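Local coordinates for cysteine synthase (Fusobacterium nucleatum subsp. nucleatum strain ATCC 25586, PDB 5XEM), which produces hydrogen sulfide from L-cysteine by a PLP-dependent beta-replacement that yields lanthionine, and probably also makes cysteine from O-acetylserine and sulfide, at residues S9-I14 and M83-K88. Numbering follows the deposited sequence.
Sequences SVIDLI and MICAVK
Residues 9-14 enter in an extended Ser9 (phi/psi -151/174°), wind into a 3-10 turn over 10-13 and leave through an extended Ile14 (psi 134°). Successive i+3 bonds hold the turn: Asp12 N to Ser9 O (3.0 Å), Leu13 N to Val10 O (2.9 Å) and Ile14 N to Ile11 O (3.3 Å). Residues 83-88 form the last turns of an alpha-helix. The CA atoms of Ile11 and Ile84 lie 6.6 Å apart, those of Ser9 and Val87 7.4 Å.

No hydrogen bond crosses; aliphatic side chains fill the gap. Val10, short and branched, puts CG2 3.6 Å from Val87 CG2 and 3.9 Å from Met83 CG, bridging positions one helical turn apart. The longer Ile11 (chi1 m, chi2 t) reaches with CD1 to Val87 CG1 and Lys88 CE, each 3.8 Å away. Lys88 suits this edge: its methylenes pack while its ammonium forms a salt bridge with Glu58. Ile14 CD1 ends 4.0 Å from Ile84 CD1 and 4.1 Å from Met83 CE, flexible methionine (chi3 p) fitting the remaining space. Ser9 and Asp12 brace the turn: Asp12 OD2 accepts from Ser9 N (3.0 Å), and Ser9 OG accepts a weak bond from Ile11 N (3.1 Å).

Leu51 of helix 46-60 meets both Ile11 and Ile84, and Glu263 of the second subunit packs on Val10 and Val87. The contact thus fastens the N-terminal connection between strands 6-7 and 19-21 to the far end of helix 76-88, whose first residue, Asn76, binds PLP, within the strand-helix architecture of fold-type II PLP enzymes.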
loop_
_atom_site.group_PDB
_atom_site.type_symbol
_atom_site.label_atom_id
_atom_site.label_comp_id
_atom_site.label_asym_id
_atom_site.label_seq_id
_atom_site.Cartn_x
_atom_site.Cartn_y
_atom_site.Cartn_z
ATOM N N SER A 9 3.524 7.093 -15.110
ATOM C CA SER A 9 2.799 7.656 -13.978
ATOM C C SER A 9 2.270 6.512 -13.139
ATOM O O SER A 9 2.370 5.331 -13.511
ATOM C CB SER A 9 1.629 8.518 -14.450
ATOM O OG SER A 9 0.576 7.664 -14.904
ATOM N N VAL A 10 1.682 6.865 -12.004
ATOM C CA VAL A 10 1.074 5.828 -11.149
ATOM C C VAL A 10 -0.031 5.039 -11.870
ATOM O O VAL A 10 -0.336 3.900 -11.517
ATOM C CB VAL A 10 0.565 6.398 -9.804
ATOM C CG1 VAL A 10 1.739 6.898 -8.941
ATOM C CG2 VAL A 10 -0.486 7.482 -9.999
ATOM N N ILE A 11 -0.644 5.638 -12.888
ATOM C CA ILE A 11 -1.636 4.900 -13.681
ATOM C C ILE A 11 -1.068 3.614 -14.242
ATOM O O ILE A 11 -1.773 2.608 -14.353
ATOM C CB ILE A 11 -2.199 5.761 -14.843
ATOM C CG1 ILE A 11 -2.944 6.963 -14.253
ATOM C CG2 ILE A 11 -3.054 4.882 -15.790
ATOM C CD1 ILE A 11 -3.511 7.957 -15.270
ATOM N N ASP A 12 0.220 3.619 -14.584
ATOM C CA ASP A 12 0.830 2.421 -15.146
ATOM C C ASP A 12 1.039 1.292 -14.128
ATOM O O ASP A 12 1.310 0.151 -14.504
ATOM C CB ASP A 12 2.162 2.760 -15.843
ATOM C CG ASP A 12 1.988 3.767 -16.955
ATOM O OD1 ASP A 12 1.193 3.519 -17.886
ATOM O OD2 ASP A 12 2.602 4.835 -16.881
ATOM N N LEU A 13 0.904 1.585 -12.838
ATOM C CA LEU A 13 1.022 0.556 -11.810
ATOM C C LEU A 13 -0.282 -0.210 -11.520
ATOM O O LEU A 13 -0.290 -1.135 -10.712
ATOM C CB LEU A 13 1.529 1.167 -10.514
ATOM C CG LEU A 13 2.786 2.048 -10.630
ATOM C CD1 LEU A 13 3.212 2.555 -9.252
ATOM C CD2 LEU A 13 3.890 1.309 -11.345
ATOM N N ILE A 14 -1.376 0.200 -12.149
ATOM C CA ILE A 14 -2.690 -0.400 -11.941
ATOM C C ILE A 14 -2.678 -1.776 -12.604
ATOM O O ILE A 14 -2.221 -1.931 -13.747
ATOM C CB ILE A 14 -3.828 0.483 -12.496
ATOM C CG1 ILE A 14 -3.882 1.809 -11.717
ATOM C CG2 ILE A 14 -5.197 -0.227 -12.404
ATOM C CD1 ILE A 14 -4.820 2.873 -12.304
ATOM N N MET A 83 -6.912 9.468 -7.372
ATOM C CA MET A 83 -5.514 9.267 -7.768
ATOM C C MET A 83 -5.395 9.512 -9.270
ATOM O O MET A 83 -4.492 10.226 -9.741
ATOM C CB MET A 83 -5.085 7.859 -7.406
ATOM C CG MET A 83 -3.693 7.500 -7.864
ATOM S SD MET A 83 -3.319 5.761 -7.589
ATOM C CE MET A 83 -4.413 5.053 -8.822
ATOM N N ILE A 84 -6.321 8.942 -10.042
ATOM C CA ILE A 84 -6.278 9.116 -11.489
ATOM C C ILE A 84 -6.541 10.578 -11.911
ATOM O O ILE A 84 -5.834 11.123 -12.768
ATOM C CB ILE A 84 -7.211 8.141 -12.179
ATOM C CG1 ILE A 84 -6.629 6.723 -12.038
ATOM C CG2 ILE A 84 -7.412 8.545 -13.647
ATOM C CD1 ILE A 84 -7.676 5.649 -12.227
ATOM N N CYS A 85 -7.504 11.216 -11.258
ATOM C CA CYS A 85 -7.824 12.627 -11.548
ATOM C C CYS A 85 -6.691 13.560 -11.138
ATOM O O CYS A 85 -6.467 14.595 -11.787
ATOM C CB CYS A 85 -9.121 13.042 -10.886
ATOM S SG CYS A 85 -10.587 12.311 -11.665
ATOM N N ALA A 86 -5.939 13.188 -10.087
ATOM C CA ALA A 86 -4.773 13.967 -9.740
ATOM C C ALA A 86 -3.755 13.984 -10.901
ATOM O O ALA A 86 -3.295 15.069 -11.279
ATOM C CB ALA A 86 -4.119 13.463 -8.447
ATOM N N VAL A 87 -3.435 12.810 -11.456
ATOM C CA VAL A 87 -2.481 12.657 -12.576
ATOM C C VAL A 87 -2.989 13.419 -13.816
ATOM O O VAL A 87 -2.237 14.135 -14.509
ATOM C CB VAL A 87 -2.308 11.157 -12.940
ATOM C CG1 VAL A 87 -1.538 10.980 -14.239
ATOM C CG2 VAL A 87 -1.623 10.408 -11.816
ATOM N N LYS A 88 -4.270 13.246 -14.102
ATOM C CA LYS A 88 -4.903 13.822 -15.314
ATOM C C LYS A 88 -5.391 15.275 -15.177
ATOM O O LYS A 88 -5.881 15.874 -16.157
ATOM C CB LYS A 88 -6.066 12.908 -15.727
ATOM C CG LYS A 88 -5.635 11.547 -16.258
ATOM C CD LYS A 88 -6.843 10.680 -16.599
ATOM C CE LYS A 88 -6.425 9.367 -17.274
ATOM N NZ LYS A 88 -6.083 9.568 -18.711
#